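Local coordinates for uncharacterized protein (Ruminococcus gnavus, PDB 4QAN) that is of unknown function but adopts a cystatin-like fold as a divergent member of the NTF2-like superfamily and can bind a magnesium ion, at residues A30-L35 with Y199-Q204; A208-A213 with Q250-E255; Y230-G235 with E300-L305; I311-E316 with L354-L359. All blocks are in the same frame, centred on the assembly; numbering follows the deposited sequence.

Contact 1: A30-L35 with Y199-Q204; sequences AVLYML and YVLPNQ
Leu32 is the residue of helix 27-39 that gives most to its contact with the extended segment 199-204, and its side chain can be followed outward atom by atom. CB is 4.1 Å from Val200 O and 4.3 Å from Pro202 CD. CG sits anti to the carbonyl carbon (chi1 -70°), which directs the fork at the backbone between Tyr199 and Leu201. One tip, CD1, comes within 3.6 Å of Val200 O. The other, CD2, is 3.9 Å from Tyr199 CD1 and approaches that ring obliquely, the two side chains crossing at about a right angle. Leu201 answers from its own CD2, which lies 3.7 Å from Leu32 O and 4.0 Å from Leu35 CB, so one methyl bridges a turn of the helix. Further along, Pro202 CG rests 3.7 Å from Tyr33 CA, and the ring edge of Tyr33 faces Gln204 O, with Tyr33 CE2 3.5 Å away. No hydrogen bond joins the two segments themselves, but Pro202 O accepts bonds from Ser36 OG, in the next part of the helix, and from Lys40 NZ just beyond it. As expected of a cystatin-like fold, the helix lies against a curled antiparallel sheet: Leu32 reaches Ile120 and Leu35 reaches Val117 on strand 116-122, Val31 and Leu35 touch strands 140-150 and 153-164, and Tyr33 OH bonds to Met45 O of helix 43-48.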
loop_
_atom_site.group_PDB
_atom_site.type_symbol
_atom_site.label_atom_id
_atom_site.label_comp_id
_atom_site.label_asym_id
_atom_site.label_seq_id
_atom_site.Cartn_x
_atom_site.Cartn_y
_atom_site.Cartn_z
ATOM N N ALA A 30 -5.302 -18.657 -12.575
ATOM C CA ALA A 30 -5.075 -17.580 -11.608
ATOM C C ALA A 30 -6.073 -17.630 -10.441
ATOM O O ALA A 30 -5.705 -17.406 -9.287
ATOM C CB ALA A 30 -5.152 -16.235 -12.310
ATOM N N VAL A 31 -7.330 -17.945 -10.748
ATOM C CA VAL A 31 -8.372 -18.054 -9.731
ATOM C C VAL A 31 -8.087 -19.222 -8.794
ATOM O O VAL A 31 -8.178 -19.074 -7.570
ATOM C CB VAL A 31 -9.762 -18.247 -10.362
ATOM C CG1 VAL A 31 -10.807 -18.589 -9.299
ATOM C CG2 VAL A 31 -10.169 -17.006 -11.139
ATOM N N LEU A 32 -7.749 -20.373 -9.378
ATOM C CA LEU A 32 -7.477 -21.578 -8.607
ATOM C C LEU A 32 -6.241 -21.399 -7.745
ATOM O O LEU A 32 -6.264 -21.710 -6.554
ATOM C CB LEU A 32 -7.292 -22.789 -9.527
ATOM C CG LEU A 32 -8.543 -23.293 -10.251
ATOM C CD1 LEU A 32 -8.193 -24.419 -11.222
ATOM C CD2 LEU A 32 -9.593 -23.750 -9.244
ATOM N N TYR A 33 -5.166 -20.897 -8.352
ATOM C CA TYR A 33 -3.947 -20.565 -7.628
ATOM C C TYR A 33 -4.321 -19.786 -6.378
ATOM O O TYR A 33 -3.857 -20.099 -5.285
ATOM C CB TYR A 33 -3.004 -19.740 -8.517
ATOM C CG TYR A 33 -1.745 -19.236 -7.821
ATOM C CD1 TYR A 33 -1.688 -17.959 -7.269
ATOM C CD2 TYR A 33 -0.601 -20.036 -7.723
ATOM C CE1 TYR A 33 -0.533 -17.504 -6.645
ATOM C CE2 TYR A 33 0.556 -19.579 -7.088
ATOM C CZ TYR A 33 0.584 -18.316 -6.552
ATOM O OH TYR A 33 1.735 -17.872 -5.914
HETATM N N MSE A 34 -5.182 -18.791 -6.531
HETATM C CA MSE A 34 -5.573 -17.964 -5.384
HETATM C C MSE A 34 -6.392 -18.779 -4.424
HETATM O O MSE A 34 -6.232 -18.654 -3.215
HETATM C CB MSE A 34 -6.292 -16.712 -5.866
HETATM C CG MSE A 34 -6.664 -15.751 -4.748
HETATM SE SE MSE A 34 -5.044 -15.045 -3.904
HETATM C CE MSE A 34 -4.375 -13.921 -5.370
ATOM N N LEU A 35 -7.271 -19.626 -4.943
ATOM C CA LEU A 35 -8.080 -20.488 -4.090
ATOM C C LEU A 35 -7.221 -21.471 -3.285
ATOM O O LEU A 35 -7.455 -21.678 -2.089
ATOM C CB LEU A 35 -9.105 -21.242 -4.923
ATOM C CG LEU A 35 -10.217 -20.375 -5.514
ATOM C CD1 LEU A 35 -10.993 -21.166 -6.554
ATOM C CD2 LEU A 35 -11.150 -19.871 -4.429
ATOM N N TYR A 199 -11.122 -29.701 -10.581
ATOM C CA TYR A 199 -10.303 -28.496 -10.503
ATOM C C TYR A 199 -8.975 -28.835 -9.810
ATOM O O TYR A 199 -8.957 -29.412 -8.717
ATOM C CB TYR A 199 -11.046 -27.353 -9.789
ATOM C CG TYR A 199 -12.181 -26.744 -10.610
ATOM C CD1 TYR A 199 -11.924 -25.813 -11.615
ATOM C CD2 TYR A 199 -13.512 -27.102 -10.377
ATOM C CE1 TYR A 199 -12.955 -25.264 -12.366
ATOM C CE2 TYR A 199 -14.550 -26.553 -11.123
ATOM C CZ TYR A 199 -14.268 -25.635 -12.117
ATOM O OH TYR A 199 -15.294 -25.091 -12.865
ATOM N N VAL A 200 -7.873 -28.495 -10.473
ATOM C CA VAL A 200 -6.528 -28.741 -9.949
ATOM C C VAL A 200 -6.036 -27.519 -9.179
ATOM O O VAL A 200 -5.675 -26.505 -9.777
ATOM C CB VAL A 200 -5.538 -29.073 -11.091
ATOM C CG1 VAL A 200 -4.086 -29.006 -10.618
ATOM C CG2 VAL A 200 -5.863 -30.447 -11.681
ATOM N N LEU A 201 -6.030 -27.629 -7.853
ATOM C CA LEU A 201 -5.462 -26.600 -6.982
ATOM C C LEU A 201 -3.933 -26.722 -6.967
ATOM O O LEU A 201 -3.404 -27.654 -6.366
ATOM C CB LEU A 201 -5.994 -26.773 -5.562
ATOM C CG LEU A 201 -7.466 -26.424 -5.348
ATOM C CD1 LEU A 201 -7.959 -27.018 -4.039
ATOM C CD2 LEU A 201 -7.674 -24.914 -5.362
ATOM N N PRO A 202 -3.214 -25.778 -7.605
ATOM C CA PRO A 202 -1.762 -25.944 -7.678
ATOM C C PRO A 202 -1.052 -25.744 -6.342
ATOM O O PRO A 202 -1.647 -25.251 -5.368
ATOM C CB PRO A 202 -1.336 -24.828 -8.640
ATOM C CG PRO A 202 -2.342 -23.752 -8.427
ATOM C CD PRO A 202 -3.637 -24.443 -8.077
ATOM N N ASN A 203 0.216 -26.145 -6.303
ATOM C CA ASN A 203 1.132 -25.652 -5.279
ATOM C C ASN A 203 2.565 -25.587 -5.759
ATOM O O ASN A 203 3.443 -26.289 -5.263
ATOM C CB ASN A 203 1.020 -26.436 -3.983
ATOM C CG ASN A 203 0.988 -27.916 -4.203
ATOM O OD1 ASN A 203 1.437 -28.419 -5.233
ATOM N ND2 ASN A 203 0.436 -28.630 -3.239
ATOM N N GLN A 204 2.762 -24.753 -6.770
ATOM C CA GLN A 204 4.014 -24.049 -6.961
ATOM C C GLN A 204 3.673 -22.623 -6.549
ATOM O O GLN A 204 2.511 -22.312 -6.298
ATOM C CB GLN A 204 4.463 -24.035 -8.423
ATOM C CG GLN A 204 4.127 -25.270 -9.260
ATOM C CD GLN A 204 4.975 -26.467 -8.898
ATOM O OE1 GLN A 204 5.107 -26.810 -7.722
ATOM N NE2 GLN A 204 5.556 -27.121 -9.911
#

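Contact 2: A208-A213 with Q250-E255; sequences ANYFQA and QDTSPE
Two side chains of segment 208-213 reach the turn that leads into helix 254-275, and each makes one hydrogen bond to segment 250-255. Tyr210 OH and Thr252 OG1 meet tip to tip at 2.8 Å, with OG1 in the plane of the ring at its edge; either hydroxyl could donate, though Tyr210 OH is less surely placed. Beside it, Ser253 N gives a nearly straight bond (174°) to Gln212 OE1 at 3.1 Å, arriving in the carbonyl plane on a lone pair. Tyr210 CG takes the crowded place between backbone N and carbonyl carbon (chi1 65°), while Gln212 runs extended beyond CG. In the second shell, Ser249 OG bonds to Gln212 NE2, consistent with the conformer described turning OE1 toward Ser253 N, and Thr12 OG1 pairs with Thr252 OG1. Thr252 N is held by Asp251 OD1 at 2.7 Å, met from above the carboxylate plane, and Ser14 OG bonds to the same oxygen. A phenylalanine at Tyr210 would lack the hydroxyl and would probably leave Thr252 less firmly tied to this segment. With Ser253 OG capping Leu256 N, segment 208-213 reaches the helix start through directional polar bonds, to a backbone N-H and between hydroxyls.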
loop_
_atom_site.group_PDB
_atom_site.type_symbol
_atom_site.label_atom_id
_atom_site.label_comp_id
_atom_site.label_asym_id
_atom_site.label_seq_id
_atom_site.Cartn_x
_atom_site.Cartn_y
_atom_site.Cartn_z
ATOM N N ALA A 208 7.737 -13.491 -7.183
ATOM C CA ALA A 208 7.696 -12.617 -6.028
ATOM C C ALA A 208 7.356 -11.205 -6.489
ATOM O O ALA A 208 7.871 -10.746 -7.492
ATOM C CB ALA A 208 9.030 -12.634 -5.302
ATOM N N ASN A 209 6.496 -10.517 -5.747
ATOM C CA ASN A 209 6.014 -9.208 -6.168
ATOM C C ASN A 209 5.676 -8.283 -5.025
ATOM O O ASN A 209 4.816 -7.419 -5.171
ATOM C CB ASN A 209 4.759 -9.408 -7.010
ATOM C CG ASN A 209 3.653 -10.087 -6.231
ATOM O OD1 ASN A 209 3.906 -10.725 -5.205
ATOM N ND2 ASN A 209 2.425 -9.936 -6.697
ATOM N N TYR A 210 6.319 -8.490 -3.880
ATOM C CA TYR A 210 6.165 -7.618 -2.717
ATOM C C TYR A 210 7.503 -7.508 -1.995
ATOM O O TYR A 210 8.407 -8.290 -2.254
ATOM C CB TYR A 210 5.083 -8.172 -1.785
ATOM C CG TYR A 210 5.396 -9.509 -1.128
ATOM C CD1 TYR A 210 5.167 -10.706 -1.787
ATOM C CD2 TYR A 210 5.911 -9.566 0.155
ATOM C CE1 TYR A 210 5.451 -11.929 -1.183
ATOM C CE2 TYR A 210 6.205 -10.773 0.763
ATOM C CZ TYR A 210 5.977 -11.950 0.083
ATOM O OH TYR A 210 6.255 -13.131 0.696
ATOM N N PHE A 211 7.631 -6.554 -1.078
ATOM C CA PHE A 211 8.850 -6.408 -0.311
ATOM C C PHE A 211 8.533 -6.117 1.152
ATOM O O PHE A 211 7.463 -5.578 1.471
ATOM C CB PHE A 211 9.706 -5.278 -0.900
ATOM C CG PHE A 211 9.134 -3.916 -0.673
ATOM C CD1 PHE A 211 8.245 -3.365 -1.575
ATOM C CD2 PHE A 211 9.468 -3.192 0.458
ATOM C CE1 PHE A 211 7.703 -2.110 -1.355
ATOM C CE2 PHE A 211 8.941 -1.939 0.675
ATOM C CZ PHE A 211 8.044 -1.400 -0.230
ATOM N N GLN A 212 9.471 -6.510 2.016
ATOM C CA GLN A 212 9.432 -6.198 3.448
ATOM C C GLN A 212 10.755 -5.461 3.750
ATOM O O GLN A 212 11.834 -6.026 3.604
ATOM C CB GLN A 212 9.268 -7.492 4.297
ATOM C CG GLN A 212 8.744 -7.273 5.728
ATOM C CD GLN A 212 8.378 -8.564 6.477
ATOM O OE1 GLN A 212 7.486 -9.309 6.069
ATOM N NE2 GLN A 212 9.062 -8.820 7.595
ATOM N N ALA A 213 10.671 -4.188 4.129
ATOM C CA ALA A 213 11.878 -3.421 4.415
ATOM C C ALA A 213 12.465 -3.912 5.742
ATOM O O ALA A 213 11.732 -4.448 6.577
ATOM C CB ALA A 213 11.556 -1.944 4.472
ATOM N N GLN A 250 11.952 -13.544 10.533
ATOM C CA GLN A 250 12.589 -14.587 9.744
ATOM C C GLN A 250 11.781 -14.758 8.465
ATOM O O GLN A 250 12.312 -14.649 7.373
ATOM C CB GLN A 250 12.670 -15.894 10.534
ATOM C CG GLN A 250 13.453 -15.792 11.837
ATOM C CD GLN A 250 14.827 -15.138 11.669
ATOM O OE1 GLN A 250 15.675 -15.620 10.907
ATOM N NE2 GLN A 250 15.056 -14.041 12.394
ATOM N N ASP A 251 10.478 -14.962 8.616
ATOM C CA ASP A 251 9.597 -15.191 7.484
ATOM C C ASP A 251 8.752 -13.958 7.182
ATOM O O ASP A 251 8.772 -12.960 7.929
ATOM C CB ASP A 251 8.715 -16.405 7.777
ATOM C CG ASP A 251 8.184 -17.063 6.522
ATOM O OD1 ASP A 251 8.439 -16.566 5.403
ATOM O OD2 ASP A 251 7.497 -18.078 6.662
ATOM N N THR A 252 8.059 -14.014 6.048
ATOM C CA THR A 252 7.130 -12.968 5.629
ATOM C C THR A 252 6.032 -12.834 6.677
ATOM O O THR A 252 5.399 -13.829 7.036
ATOM C CB THR A 252 6.511 -13.342 4.269
ATOM O OG1 THR A 252 7.500 -13.189 3.237
ATOM C CG2 THR A 252 5.272 -12.504 3.962
ATOM N N SER A 253 5.816 -11.618 7.171
ATOM C CA SER A 253 4.888 -11.379 8.273
ATOM C C SER A 253 3.711 -10.515 7.822
ATOM O O SER A 253 3.917 -9.392 7.376
ATOM C CB SER A 253 5.631 -10.681 9.423
ATOM O OG SER A 253 4.734 -10.074 10.336
ATOM N N PRO A 254 2.463 -11.020 7.961
ATOM C CA PRO A 254 1.319 -10.168 7.613
ATOM C C PRO A 254 1.260 -8.914 8.454
ATOM O O PRO A 254 0.965 -7.839 7.938
ATOM C CB PRO A 254 0.094 -11.058 7.879
ATOM C CG PRO A 254 0.585 -12.238 8.641
ATOM C CD PRO A 254 2.049 -12.376 8.356
ATOM N N GLU A 255 1.567 -9.040 9.736
ATOM C CA GLU A 255 1.504 -7.897 10.637
ATOM C C GLU A 255 2.495 -6.799 10.223
ATOM O O GLU A 255 2.156 -5.606 10.220
ATOM C CB GLU A 255 1.764 -8.323 12.087
ATOM C CG GLU A 255 0.741 -9.294 12.661
ATOM C CD GLU A 255 0.924 -10.749 12.215
ATOM O OE1 GLU A 255 1.956 -11.095 11.576
ATOM O OE2 GLU A 255 0.014 -11.559 12.511
#

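Contact 3: Y230-G235 with E300-L305; sequences YAIEKG and EYMVYL
Glu233, Ile232 and Leu305 carry most of the surface buried where the end of helix 221-234 meets the 3-10 turn that leads into strand 305-314. Glu233 lies closest to its partner, its CA 4.2 Å from Val303 CA, and the backbones exchange weak contacts in both directions: Glu233 CA-H points at Met302 O (3.5 Å, 156° at the hydrogen), and Val303 CA-H points back at Glu233 O (137°). The glutamate side chain, with CG anti to the carbonyl carbon and extended beyond it, runs along the turn; CG passes 3.2 Å from Leu305 O, and OE2 ends 2.6 Å from that same Leu305 O. Ile232, one residue earlier, turns its CG2 branch to the apolar side, 4.1 Å from Leu305 CD2 and 4.3 Å from SE of the selenomethionine at Met302. Leu267, Met270 and Leu271 of helix 254-275 also touch Ile232, while Tyr329 and Tyr331 of strand 322-331 touch Leu305, so this methyl cluster joins helix and sheet. Just beyond, Gly235 closes the helix in a Schellman motif with positive phi (76°). An alanine at Glu233 would end at CB, and losing the carboxylate and its CG contacts would probably loosen the hold of the helix end on the first residue of the strand. Two oxygens at so short a separation would repel if both lacked a proton, so the acid is probably protonated and donates to Leu305 O, which would be consistent with a raised pKa for this carboxyl group.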
loop_
_atom_site.group_PDB
_atom_site.type_symbol
_atom_site.label_atom_id
_atom_site.label_comp_id
_atom_site.label_asym_id
_atom_site.label_seq_id
_atom_site.Cartn_x
_atom_site.Cartn_y
_atom_site.Cartn_z
ATOM N N TYR A 230 16.438 12.903 3.321
ATOM C CA TYR A 230 17.373 12.736 2.220
ATOM C C TYR A 230 16.891 11.630 1.278
ATOM O O TYR A 230 16.974 11.769 0.052
ATOM C CB TYR A 230 18.777 12.401 2.735
ATOM C CG TYR A 230 19.810 12.143 1.636
ATOM C CD1 TYR A 230 20.272 13.180 0.833
ATOM C CD2 TYR A 230 20.319 10.851 1.406
ATOM C CE1 TYR A 230 21.210 12.953 -0.169
ATOM C CE2 TYR A 230 21.258 10.605 0.406
ATOM C CZ TYR A 230 21.706 11.656 -0.374
ATOM O OH TYR A 230 22.637 11.435 -1.355
ATOM N N ALA A 231 16.414 10.531 1.848
ATOM C CA ALA A 231 15.803 9.457 1.051
ATOM C C ALA A 231 14.652 9.958 0.151
ATOM O O ALA A 231 14.555 9.608 -1.039
ATOM C CB ALA A 231 15.307 8.351 1.968
ATOM N N ILE A 232 13.789 10.780 0.728
ATOM C CA ILE A 232 12.682 11.402 -0.007
ATOM C C ILE A 232 13.201 12.277 -1.154
ATOM O O ILE A 232 12.729 12.162 -2.297
ATOM C CB ILE A 232 11.763 12.182 0.967
ATOM C CG1 ILE A 232 10.963 11.159 1.804
ATOM C CG2 ILE A 232 10.815 13.110 0.211
ATOM C CD1 ILE A 232 10.176 11.711 2.975
ATOM N N GLU A 233 14.214 13.093 -0.862
ATOM C CA GLU A 233 14.843 13.958 -1.863
ATOM C C GLU A 233 15.401 13.168 -3.038
ATOM O O GLU A 233 15.338 13.639 -4.179
ATOM C CB GLU A 233 15.972 14.771 -1.233
ATOM C CG GLU A 233 15.532 15.761 -0.157
ATOM C CD GLU A 233 16.689 16.290 0.660
ATOM O OE1 GLU A 233 17.804 15.757 0.516
ATOM O OE2 GLU A 233 16.493 17.244 1.449
ATOM N N LYS A 234 15.950 11.980 -2.757
ATOM C CA LYS A 234 16.617 11.153 -3.767
ATOM C C LYS A 234 15.721 10.097 -4.414
ATOM O O LYS A 234 16.163 9.365 -5.306
ATOM C CB LYS A 234 17.828 10.438 -3.154
ATOM C CG LYS A 234 18.819 11.360 -2.451
ATOM C CD LYS A 234 19.513 12.326 -3.386
ATOM C CE LYS A 234 20.514 11.594 -4.262
ATOM N NZ LYS A 234 21.623 12.489 -4.639
ATOM N N GLY A 235 14.477 10.009 -3.962
ATOM C CA GLY A 235 13.547 9.025 -4.473
ATOM C C GLY A 235 13.800 7.624 -3.940
ATOM O O GLY A 235 13.426 6.645 -4.585
ATOM N N GLU A 300 8.554 15.585 -8.795
ATOM C CA GLU A 300 9.881 15.982 -9.281
ATOM C C GLU A 300 10.540 17.074 -8.432
ATOM O O GLU A 300 11.763 17.233 -8.488
ATOM C CB GLU A 300 9.817 16.460 -10.736
ATOM C CG GLU A 300 9.151 17.820 -10.877
ATOM C CD GLU A 300 8.919 18.263 -12.312
ATOM O OE1 GLU A 300 9.543 17.708 -13.245
ATOM O OE2 GLU A 300 8.099 19.192 -12.490
ATOM N N TYR A 301 9.749 17.834 -7.670
ATOM C CA TYR A 301 10.288 18.923 -6.847
ATOM C C TYR A 301 10.613 18.526 -5.405
ATOM O O TYR A 301 11.075 19.368 -4.610
ATOM C CB TYR A 301 9.341 20.112 -6.863
ATOM C CG TYR A 301 9.146 20.705 -8.232
ATOM C CD1 TYR A 301 10.205 21.313 -8.896
ATOM C CD2 TYR A 301 7.909 20.671 -8.866
ATOM C CE1 TYR A 301 10.044 21.866 -10.153
ATOM C CE2 TYR A 301 7.734 21.235 -10.125
ATOM C CZ TYR A 301 8.810 21.830 -10.763
ATOM O OH TYR A 301 8.673 22.399 -12.013
HETATM N N MSE A 302 10.393 17.251 -5.075
HETATM C CA MSE A 302 10.806 16.697 -3.793
HETATM C C MSE A 302 12.309 16.780 -3.601
HETATM O O MSE A 302 12.803 16.738 -2.473
HETATM C CB MSE A 302 10.341 15.240 -3.636
HETATM C CG MSE A 302 8.832 15.138 -3.490
HETATM SE SE MSE A 302 8.279 16.003 -1.801
HETATM C CE MSE A 302 6.515 16.531 -2.457
ATOM N N VAL A 303 13.058 16.909 -4.690
ATOM C CA VAL A 303 14.491 17.108 -4.576
ATOM C C VAL A 303 14.822 18.454 -3.900
ATOM O O VAL A 303 15.939 18.664 -3.444
ATOM C CB VAL A 303 15.177 16.987 -5.941
ATOM C CG1 VAL A 303 14.846 18.159 -6.834
ATOM C CG2 VAL A 303 16.676 16.881 -5.757
ATOM N N TYR A 304 13.855 19.359 -3.843
ATOM C CA TYR A 304 14.030 20.627 -3.142
ATOM C C TYR A 304 13.194 20.700 -1.880
ATOM O O TYR A 304 12.877 21.783 -1.404
ATOM C CB TYR A 304 13.724 21.799 -4.078
ATOM C CG TYR A 304 14.636 21.812 -5.282
ATOM C CD1 TYR A 304 16.024 21.882 -5.120
ATOM C CD2 TYR A 304 14.124 21.758 -6.577
ATOM C CE1 TYR A 304 16.869 21.885 -6.206
ATOM C CE2 TYR A 304 14.970 21.772 -7.673
ATOM C CZ TYR A 304 16.337 21.833 -7.478
ATOM O OH TYR A 304 17.191 21.840 -8.550
ATOM N N LEU A 305 12.851 19.547 -1.321
ATOM C CA LEU A 305 12.360 19.522 0.034
ATOM C C LEU A 305 13.580 19.499 0.937
ATOM O O LEU A 305 14.302 18.502 0.975
ATOM C CB LEU A 305 11.490 18.309 0.294
ATOM C CG LEU A 305 11.025 18.202 1.738
ATOM C CD1 LEU A 305 9.991 19.268 2.003
ATOM C CD2 LEU A 305 10.472 16.824 2.008
#

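Contact 4: I311-E316 with L354-L359; sequences IPIETE and LSAPAL
Ile313 pushes its CD1 tip against Leu359 CD1, and the pair, meeting end to end at 3.3 Å, is tighter than ordinary van der Waals contact. The isoleucine divides its two branches between different partners. CG1, anti to the carbonyl carbon (chi1 -60°), carries CD1 to Leu359 and also to within 3.8 Å of Ala356 CB; CG2, anti to the backbone N, rests 4.0 Å from Ala358 CB. That same methyl of Ala358 is met by Thr315, whose CB and CG2 each lie 3.8 Å away, while Thr315 OG1 turns to Glu317 N for a hydrogen bond. The loop presents its three residues together because it coils into a short 3-10 turn at 357-358, closed by Leu359 N bonding to Ala356 O at 3.0 Å. Gln324 of strand 322-331 links both sides: it pairs through its backbone with Ile313, and its OE1 accepts Ala358 N. Leu359 directly precedes Ser360, a magnesium ligand in a crystal structure of this protein, although this chain holds no ion in the model. Between strand end and loop the contact is purely apolar, with no hydrogen bond crossing it, so their direct contact rests on methyl packing, with Gln324 bridging the two by hydrogen bonds.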
loop_
_atom_site.group_PDB
_atom_site.type_symbol
_atom_site.label_atom_id
_atom_site.label_comp_id
_atom_site.label_asym_id
_atom_site.label_seq_id
_atom_site.Cartn_x
_atom_site.Cartn_y
_atom_site.Cartn_z
ATOM N N ILE A 311 14.082 19.979 15.550
ATOM C CA ILE A 311 14.082 20.655 16.849
ATOM C C ILE A 311 13.379 19.826 17.910
ATOM O O ILE A 311 12.228 19.441 17.713
ATOM C CB ILE A 311 13.363 22.012 16.771
ATOM C CG1 ILE A 311 13.912 22.834 15.605
ATOM C CG2 ILE A 311 13.531 22.761 18.078
ATOM C CD1 ILE A 311 13.071 24.040 15.281
ATOM N N PRO A 312 14.045 19.582 19.051
ATOM C CA PRO A 312 13.411 18.757 20.062
ATOM C C PRO A 312 12.201 19.441 20.671
ATOM O O PRO A 312 12.222 20.659 20.950
ATOM C CB PRO A 312 14.509 18.595 21.125
ATOM C CG PRO A 312 15.330 19.839 20.991
ATOM C CD PRO A 312 15.338 20.122 19.513
ATOM N N ILE A 313 11.146 18.662 20.879
ATOM C CA ILE A 313 9.982 19.146 21.605
ATOM C C ILE A 313 10.099 18.727 23.067
ATOM O O ILE A 313 10.324 17.558 23.372
ATOM C CB ILE A 313 8.694 18.585 20.977
ATOM C CG1 ILE A 313 8.589 19.039 19.513
ATOM C CG2 ILE A 313 7.459 18.999 21.766
ATOM C CD1 ILE A 313 7.510 18.311 18.733
ATOM N N GLU A 314 9.945 19.678 23.974
ATOM C CA GLU A 314 9.952 19.359 25.380
ATOM C C GLU A 314 8.532 19.016 25.832
ATOM O O GLU A 314 7.652 19.865 25.783
ATOM C CB GLU A 314 10.502 20.530 26.176
ATOM C CG GLU A 314 10.499 20.304 27.681
ATOM C CD GLU A 314 11.271 21.371 28.415
ATOM O OE1 GLU A 314 12.447 21.616 28.062
ATOM O OE2 GLU A 314 10.701 21.963 29.346
ATOM N N THR A 315 8.313 17.766 26.245
ATOM C CA THR A 315 7.012 17.339 26.767
ATOM C C THR A 315 7.124 16.260 27.843
ATOM O O THR A 315 7.979 15.376 27.763
ATOM C CB THR A 315 6.080 16.799 25.675
ATOM O OG1 THR A 315 4.920 16.226 26.298
ATOM C CG2 THR A 315 6.776 15.726 24.835
ATOM N N GLU A 316 6.268 16.387 28.861
ATOM C CA GLU A 316 5.912 15.296 29.777
ATOM C C GLU A 316 5.972 13.881 29.180
ATOM O O GLU A 316 6.428 12.956 29.849
ATOM C CB GLU A 316 4.473 15.507 30.256
ATOM C CG GLU A 316 4.349 16.223 31.576
ATOM C CD GLU A 316 4.882 15.383 32.711
ATOM O OE1 GLU A 316 6.110 15.430 32.946
ATOM O OE2 GLU A 316 4.076 14.684 33.369
ATOM N N LEU A 354 4.999 9.847 12.050
ATOM C CA LEU A 354 5.095 11.166 11.481
ATOM C C LEU A 354 4.103 12.105 12.186
ATOM O O LEU A 354 3.439 12.923 11.550
ATOM C CB LEU A 354 4.856 11.098 9.963
ATOM C CG LEU A 354 5.862 10.215 9.210
ATOM C CD1 LEU A 354 5.556 10.099 7.713
ATOM C CD2 LEU A 354 7.294 10.688 9.431
ATOM N N SER A 355 4.036 11.994 13.514
ATOM C CA SER A 355 3.182 12.846 14.330
ATOM C C SER A 355 3.961 13.377 15.515
ATOM O O SER A 355 4.994 12.840 15.901
ATOM C CB SER A 355 1.989 12.049 14.854
ATOM O OG SER A 355 2.422 11.081 15.794
ATOM N N ALA A 356 3.439 14.433 16.103
ATOM C CA ALA A 356 3.903 14.911 17.392
ATOM C C ALA A 356 2.698 15.417 18.178
ATOM O O ALA A 356 2.366 16.606 18.125
ATOM C CB ALA A 356 4.933 16.006 17.220
ATOM N N PRO A 357 2.052 14.512 18.935
ATOM C CA PRO A 357 0.861 14.857 19.687
ATOM C C PRO A 357 1.079 16.068 20.589
ATOM O O PRO A 357 0.156 16.855 20.805
ATOM C CB PRO A 357 0.609 13.623 20.542
ATOM C CG PRO A 357 1.260 12.514 19.826
ATOM C CD PRO A 357 2.411 13.090 19.081
ATOM N N ALA A 358 2.304 16.221 21.076
ATOM C CA ALA A 358 2.654 17.294 22.008
ATOM C C ALA A 358 2.483 18.706 21.423
ATOM O O ALA A 358 2.350 19.679 22.165
ATOM C CB ALA A 358 4.079 17.083 22.493
ATOM N N LEU A 359 2.518 18.812 20.102
ATOM C CA LEU A 359 2.228 20.055 19.389
ATOM C C LEU A 359 0.951 19.936 18.558
ATOM O O LEU A 359 0.737 20.722 17.633
ATOM C CB LEU A 359 3.390 20.406 18.455
ATOM C CG LEU A 359 4.725 20.797 19.098
ATOM C CD1 LEU A 359 5.748 21.065 18.003
ATOM C CD2 LEU A 359 4.581 22.005 20.007
#

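How the contacts relate
From the N terminus, contact 1 closes the longest loop, bringing segment 199-204 back to helix 27-39 beside the first, five-stranded sheet. Contact 2 opens almost at once, at 208-213, within the connection between the two sheet regions. Before it closes at 250-255, contact 3 has begun at 230-235, so these two cross; contact 3 ends at 300-305, where the first strand of the six-stranded sheet starts. Contact 4 follows in series, joining the far end of that strand, 305-314, to the loop after strand 349-353. None nests inside another. Contacts 1 and 4 lie on opposite sides of the chain's centre, their own centres about 50 Å apart.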